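Local coordinates for phosphotriesterase family protein (Listeria monocytogenes serotype 4b str. H7858, PDB 3PNZ), which acts as a lactonase of the amidohydrolase fold, probably hydrolysing phosphorylated sugar lactones at a two-zinc centre, at residues 23-27 and 78-82; 128-132 and 171-176. All blocks are in the same frame, centred on the assembly; numbering follows the deposited sequence.

Both contacts belong to one TIM-type barrel of the amidohydrolase fold, but lie in different parts of it: their centres are 26 Å apart and their nearest atoms about 15 Å, so they do not touch. Interaction 1 joins the loop after strand 19-23 to helix 75-85 and reaches the catalytic centre directly, since His24 NE2 ligates a zinc ion at 2.1 Å. Interaction 2 pairs helices 128-140 and 164-180, which precede and follow strand 150-152 in the chain. That contact is remote from the His24-bound zinc: the nearest atom of its segments, Val173 CG2, lies 15.1 Å away. Its bound phosphate, probably from the crystallisation liquor, sits at a helix start and does not mark the active site.

Interaction 1: residues 23-27 and 78-82; sequences EHIVC and VAQIS. With ZN (zinc ion), chain I.
The zinc site of an amidohydrolase barrel stands on one side of this contact and an outer helix on the other. Just past strand 19-23, His24 is extended (phi/psi -130°/147°), its CA-to-CB bond leads away from helix 75-85, and its NE2 binds ZN at 2.1 Å. There the chain turns at Ile25 (psi -59°) before Val26 is extended again (-135°/118°), bringing both CA-to-CB bonds toward the helix. His22 and His24 form the HxH metal motif at the C-terminal end of the first barrel strand, and Asp272 ligates the same ion. Segment 78-82 is helical (Ser82 N hydrogen-bonded to Val78 O, 2.9 Å), within the beta-alpha-beta crossover from strand 62-65 to 88-92. Val26 and Val78 set the register, CA to CA 6.3 Å. Val78 (t) and Ile81 (m, t), a turn apart, pack against Val26 (t) and Ile25 (m, t): Ile25 CD1 to Val78 CG1 4.0 Å, Ile25 CG2 to Ile81 CD1 3.8 Å, Val26 CB to Val78 CG2 4.0 Å, Val26 CG2 to Ile81 CD1 3.6 Å.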
ATOM      1  N   GLU A  23       2.347  -0.939  -4.060  1.00 18.37           N
ATOM      2  CA  GLU A  23       3.455  -1.685  -4.648  1.00 18.21           C
ATOM      3  C   GLU A  23       4.638  -1.793  -3.704  1.00 18.87           C
ATOM      4  O   GLU A  23       4.655  -1.185  -2.637  1.00 20.73           O
ATOM      5  CB  GLU A  23       3.929  -1.028  -5.952  1.00 19.55           C
ATOM      6  CG  GLU A  23       2.860  -0.912  -7.034  1.00 19.66           C
ATOM      7  CD  GLU A  23       2.417  -2.266  -7.577  1.00 22.34           C
ATOM      8  OE1 GLU A  23       3.173  -3.252  -7.421  1.00 22.05           O
ATOM      9  OE2 GLU A  23       1.323  -2.335  -8.178  1.00 20.82           O
ATOM     10  N   HIS A  24       5.626  -2.583  -4.114  1.00 18.89           N
ATOM     11  CA  HIS A  24       6.944  -2.600  -3.469  1.00 20.16           C
ATOM     12  C   HIS A  24       7.987  -2.451  -4.557  1.00 19.25           C
ATOM     13  O   HIS A  24       7.770  -2.883  -5.679  1.00 21.56           O
ATOM     14  CB  HIS A  24       7.148  -3.886  -2.671  1.00 20.26           C
ATOM     15  CG  HIS A  24       6.100  -4.083  -1.626  1.00 20.63           C
ATOM     16  ND1 HIS A  24       6.186  -3.514  -0.376  1.00 19.19           N
ATOM     17  CD2 HIS A  24       4.905  -4.717  -1.673  1.00 20.47           C
ATOM     18  CE1 HIS A  24       5.104  -3.817   0.320  1.00 24.23           C
ATOM     19  NE2 HIS A  24       4.310  -4.542  -0.448  1.00 21.76           N
ATOM     20  N   ILE A  25       9.105  -1.802  -4.240  1.00 20.58           N
ATOM     21  CA  ILE A  25      10.065  -1.438  -5.279  1.00 20.42           C
ATOM     22  C   ILE A  25      11.466  -1.961  -4.972  1.00 22.12           C
ATOM     23  O   ILE A  25      12.041  -2.731  -5.748  1.00 23.56           O
ATOM     24  CB  ILE A  25      10.106   0.089  -5.478  1.00 22.17           C
ATOM     25  CG1 ILE A  25       8.705   0.610  -5.784  1.00 21.77           C
ATOM     26  CG2 ILE A  25      11.060   0.447  -6.617  1.00 21.67           C
ATOM     27  CD1 ILE A  25       8.603   2.141  -5.774  1.00 21.85           C
ATOM     28  N   VAL A  26      12.009  -1.548  -3.837  1.00 23.02           N
ATOM     29  CA  VAL A  26      13.266  -2.098  -3.344  1.00 22.66           C
ATOM     30  C   VAL A  26      13.101  -2.374  -1.861  1.00 24.35           C
ATOM     31  O   VAL A  26      12.857  -1.455  -1.072  1.00 25.54           O
ATOM     32  CB  VAL A  26      14.452  -1.116  -3.543  1.00 22.17           C
ATOM     33  CG1 VAL A  26      15.766  -1.771  -3.117  1.00 23.20           C
ATOM     34  CG2 VAL A  26      14.529  -0.663  -4.990  1.00 23.11           C
ATOM     35  N   CYS A  27      13.218  -3.638  -1.472  1.00 23.31           N
ATOM     36  CA  CYS A  27      13.014  -3.991  -0.076  1.00 23.83           C
ATOM     37  C   CYS A  27      13.652  -5.327   0.259  1.00 26.37           C
ATOM     38  O   CYS A  27      13.699  -6.232  -0.576  1.00 25.91           O
ATOM     39  CB  CYS A  27      11.521  -4.004   0.272  1.00 23.76           C
ATOM     40  SG  CYS A  27      10.501  -5.016  -0.831  1.00 28.55           S
ATOM     41  N   VAL A  78      15.022   3.721  -3.469  1.00 23.14           N
ATOM     42  CA  VAL A  78      13.741   4.108  -4.050  1.00 23.27           C
ATOM     43  C   VAL A  78      13.743   5.586  -4.455  1.00 23.19           C
ATOM     44  O   VAL A  78      13.251   5.949  -5.520  1.00 23.14           O
ATOM     45  CB  VAL A  78      12.574   3.788  -3.089  1.00 23.33           C
ATOM     46  CG1 VAL A  78      11.255   4.310  -3.642  1.00 23.45           C
ATOM     47  CG2 VAL A  78      12.498   2.275  -2.852  1.00 22.03           C
ATOM     48  N   ALA A  79      14.313   6.435  -3.608  1.00 25.15           N
ATOM     49  CA  ALA A  79      14.437   7.854  -3.936  1.00 24.20           C
ATOM     50  C   ALA A  79      15.263   8.047  -5.204  1.00 26.05           C
ATOM     51  O   ALA A  79      14.911   8.851  -6.065  1.00 25.49           O
ATOM     52  CB  ALA A  79      15.050   8.628  -2.766  1.00 25.00           C
ATOM     53  N   GLN A  80      16.350   7.290  -5.331  1.00 24.83           N
ATOM     54  CA  GLN A  80      17.195   7.392  -6.517  1.00 26.65           C
ATOM     55  C   GLN A  80      16.445   6.958  -7.777  1.00 25.10           C
ATOM     56  O   GLN A  80      16.576   7.574  -8.831  1.00 26.13           O
ATOM     57  CB  GLN A  80      18.485   6.581  -6.344  1.00 24.88           C
ATOM     58  CG  GLN A  80      19.474   6.776  -7.480  1.00 26.95           C
ATOM     59  CD  GLN A  80      19.986   8.205  -7.558  1.00 33.61           C
ATOM     60  OE1 GLN A  80      20.089   8.896  -6.542  1.00 33.18           O
ATOM     61  NE2 GLN A  80      20.301   8.658  -8.767  1.00 31.67           N
ATOM     62  N   ILE A  81      15.637   5.905  -7.662  1.00 24.38           N
ATOM     63  CA  ILE A  81      14.821   5.454  -8.784  1.00 21.19           C
ATOM     64  C   ILE A  81      13.820   6.527  -9.205  1.00 21.35           C
ATOM     65  O   ILE A  81      13.644   6.796 -10.395  1.00 24.97           O
ATOM     66  CB  ILE A  81      14.073   4.146  -8.435  1.00 21.58           C
ATOM     67  CG1 ILE A  81      15.083   3.011  -8.212  1.00 22.35           C
ATOM     68  CG2 ILE A  81      13.096   3.777  -9.539  1.00 26.08           C
ATOM     69  CD1 ILE A  81      14.464   1.687  -7.749  1.00 21.76           C
ATOM     70  N   SER A  82      13.162   7.132  -8.220  1.00 22.72           N
ATOM     71  CA  SER A  82      12.236   8.229  -8.476  1.00 22.46           C
ATOM     72  C   SER A  82      12.939   9.339  -9.258  1.00 23.73           C
ATOM     73  O   SER A  82      12.450   9.794 -10.293  1.00 24.23           O
ATOM     74  CB  SER A  82      11.702   8.792  -7.161  1.00 21.13           C
ATOM     75  OG  SER A  82      10.774   9.838  -7.398  1.00 25.05           O
TER
HETATM   76 ZN    ZN I 333       2.311  -5.044  -0.036  0.63 26.47          ZN

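Interaction 2: residues 128-132 and 171-176; sequences TDKLT and RAVARA. With PO4 (phosphate ion), chain M.
Helix-helix packing on the outside of the barrel joins the first turn of helix 128-140 to the middle of helix 164-180. The axes of the two segments approach to 8.2 Å and cross at -51°, with N-to-C directions 51° apart. Thr132 and Ala172 are nearest, CA to CA 4.6 Å; the small Ala172 points toward its partner, its CB 3.8 Å from Leu131 CB and 4.0 Å from Thr128 CG2. Thr132 (chi1 m) places OG1 within hydrogen-bonding reach of two carbonyls, 2.9 Å from Ala172 O across the interface and 3.2 Å from Thr128 O one turn back, while its CG2 lies 3.6 Å from Ala176 N. Arg175 extends past Thr128, NH1 to CG2 3.6 Å, and makes a long salt bridge, NH1 to Asp129 OD1 4.0 Å; Arg175 NE is salt-bridged to Glu204. At the helix start, Thr128 N donates to phosphate O4 at 2.8 Å. Since strand 150-152 lies between the two helices in sequence, the pairing is that of successive outer helices in a TIM barrel.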
ATOM      1  N   THR A 128       2.114   3.132  23.427  1.00 25.93           N
ATOM      2  CA  THR A 128       1.370   3.516  22.236  1.00 26.61           C
ATOM      3  C   THR A 128       1.771   4.926  21.788  1.00 28.86           C
ATOM      4  O   THR A 128       1.975   5.177  20.601  1.00 25.47           O
ATOM      5  CB  THR A 128      -0.157   3.429  22.467  1.00 29.40           C
ATOM      6  OG1 THR A 128      -0.499   2.110  22.918  1.00 28.63           O
ATOM      7  CG2 THR A 128      -0.915   3.721  21.188  1.00 27.14           C
ATOM      8  N   ASP A 129       1.917   5.840  22.743  1.00 29.68           N
ATOM      9  CA  ASP A 129       2.237   7.226  22.399  1.00 29.08           C
ATOM     10  C   ASP A 129       3.609   7.359  21.744  1.00 26.36           C
ATOM     11  O   ASP A 129       3.797   8.166  20.833  1.00 24.53           O
ATOM     12  CB  ASP A 129       2.123   8.132  23.628  1.00 34.34           C
ATOM     13  CG  ASP A 129       0.682   8.330  24.074  1.00 41.40           C
ATOM     14  OD1 ASP A 129      -0.242   7.906  23.340  1.00 41.90           O
ATOM     15  OD2 ASP A 129       0.472   8.910  25.162  1.00 53.18           O
ATOM     16  N   LYS A 130       4.564   6.558  22.198  1.00 25.63           N
ATOM     17  CA  LYS A 130       5.891   6.568  21.600  1.00 26.89           C
ATOM     18  C   LYS A 130       5.883   5.923  20.215  1.00 24.81           C
ATOM     19  O   LYS A 130       6.637   6.322  19.336  1.00 23.92           O
ATOM     20  CB  LYS A 130       6.903   5.879  22.518  1.00 26.56           C
ATOM     21  CG  LYS A 130       7.313   6.732  23.714  1.00 32.14           C
ATOM     22  CD  LYS A 130       8.035   7.984  23.245  1.00 38.55           C
ATOM     23  CE  LYS A 130       8.369   8.918  24.405  1.00 46.13           C
ATOM     24  NZ  LYS A 130       8.968  10.194  23.915  1.00 46.34           N
ATOM     25  N   LEU A 131       5.032   4.921  20.018  1.00 23.67           N
ATOM     26  CA  LEU A 131       4.874   4.355  18.683  1.00 21.80           C
ATOM     27  C   LEU A 131       4.261   5.400  17.746  1.00 22.23           C
ATOM     28  O   LEU A 131       4.667   5.527  16.588  1.00 21.52           O
ATOM     29  CB  LEU A 131       4.039   3.064  18.723  1.00 21.07           C
ATOM     30  CG  LEU A 131       4.731   1.866  19.390  1.00 21.19           C
ATOM     31  CD1 LEU A 131       3.774   0.664  19.476  1.00 23.18           C
ATOM     32  CD2 LEU A 131       6.012   1.487  18.656  1.00 22.50           C
ATOM     33  N   THR A 132       3.296   6.156  18.254  1.00 21.80           N
ATOM     34  CA  THR A 132       2.719   7.250  17.486  1.00 22.59           C
ATOM     35  C   THR A 132       3.814   8.241  17.074  1.00 21.79           C
ATOM     36  O   THR A 132       3.894   8.632  15.917  1.00 21.47           O
ATOM     37  CB  THR A 132       1.619   7.967  18.272  1.00 22.47           C
ATOM     38  OG1 THR A 132       0.525   7.062  18.495  1.00 23.58           O
ATOM     39  CG2 THR A 132       1.118   9.201  17.506  1.00 20.86           C
ATOM     40  N   ARG A 171      -4.074   1.670  16.951  1.00 17.30           N
ATOM     41  CA  ARG A 171      -4.341   2.881  17.721  1.00 18.98           C
ATOM     42  C   ARG A 171      -3.194   3.889  17.572  1.00 19.04           C
ATOM     43  O   ARG A 171      -3.439   5.083  17.450  1.00 19.92           O
ATOM     44  CB  ARG A 171      -4.631   2.552  19.194  1.00 19.48           C
ATOM     45  CG  ARG A 171      -5.845   1.654  19.367  1.00 21.75           C
ATOM     46  CD  ARG A 171      -6.276   1.510  20.828  1.00 21.20           C
ATOM     47  NE  ARG A 171      -7.249   0.427  20.981  1.00 20.29           N
ATOM     48  CZ  ARG A 171      -8.554   0.559  20.775  1.00 22.55           C
ATOM     49  NH1 ARG A 171      -9.061   1.730  20.412  1.00 23.85           N
ATOM     50  NH2 ARG A 171      -9.360  -0.483  20.939  1.00 25.40           N
ATOM     51  N   ALA A 172      -1.956   3.404  17.541  1.00 19.78           N
ATOM     52  CA  ALA A 172      -0.794   4.284  17.366  1.00 18.35           C
ATOM     53  C   ALA A 172      -0.875   5.007  16.021  1.00 19.15           C
ATOM     54  O   ALA A 172      -0.609   6.207  15.920  1.00 19.72           O
ATOM     55  CB  ALA A 172       0.500   3.486  17.460  1.00 20.85           C
ATOM     56  N   VAL A 173      -1.256   4.267  14.987  1.00 19.52           N
ATOM     57  CA  VAL A 173      -1.366   4.828  13.643  1.00 18.08           C
ATOM     58  C   VAL A 173      -2.549   5.789  13.512  1.00 18.95           C
ATOM     59  O   VAL A 173      -2.428   6.843  12.883  1.00 18.76           O
ATOM     60  CB  VAL A 173      -1.452   3.705  12.592  1.00 19.59           C
ATOM     61  CG1 VAL A 173      -1.853   4.259  11.238  1.00 18.41           C
ATOM     62  CG2 VAL A 173      -0.114   2.986  12.515  1.00 15.98           C
ATOM     63  N   ALA A 174      -3.683   5.437  14.121  1.00 15.85           N
ATOM     64  CA  ALA A 174      -4.835   6.331  14.140  1.00 18.12           C
ATOM     65  C   ALA A 174      -4.441   7.672  14.766  1.00 19.43           C
ATOM     66  O   ALA A 174      -4.764   8.743  14.253  1.00 18.98           O
ATOM     67  CB  ALA A 174      -5.993   5.699  14.899  1.00 18.57           C
ATOM     68  N   ARG A 175      -3.717   7.599  15.870  1.00 18.87           N
ATOM     69  CA  ARG A 175      -3.307   8.810  16.568  1.00 20.56           C
ATOM     70  C   ARG A 175      -2.262   9.589  15.771  1.00 22.14           C
ATOM     71  O   ARG A 175      -2.229  10.822  15.824  1.00 22.77           O
ATOM     72  CB  ARG A 175      -2.859   8.461  17.984  1.00 21.35           C
ATOM     73  CG  ARG A 175      -4.030   7.904  18.795  1.00 20.95           C
ATOM     74  CD  ARG A 175      -3.597   7.229  20.079  1.00 23.30           C
ATOM     75  NE  ARG A 175      -4.679   6.409  20.616  1.00 23.14           N
ATOM     76  CZ  ARG A 175      -4.615   5.748  21.769  1.00 26.36           C
ATOM     77  NH1 ARG A 175      -3.517   5.817  22.515  1.00 25.55           N
ATOM     78  NH2 ARG A 175      -5.651   5.023  22.176  1.00 28.24           N
ATOM     79  N   ALA A 176      -1.436   8.882  15.004  1.00 18.96           N
ATOM     80  CA  ALA A 176      -0.503   9.551  14.097  1.00 17.97           C
ATOM     81  C   ALA A 176      -1.277  10.270  12.999  1.00 21.08           C
ATOM     82  O   ALA A 176      -0.886  11.353  12.561  1.00 21.23           O
ATOM     83  CB  ALA A 176       0.503   8.563  13.506  1.00 20.27           C
TER
HETATM   84  P   PO4 M 337      -0.128   1.854  26.489  1.00 56.55           P
HETATM   85  O1  PO4 M 337      -0.806   3.205  26.413  1.00 53.00           O
HETATM   86  O2  PO4 M 337      -1.047   0.791  25.927  1.00 55.74           O
HETATM   87  O3  PO4 M 337       0.191   1.516  27.926  1.00 62.46           O
HETATM   88  O4  PO4 M 337       1.152   1.897  25.694  1.00 42.89           O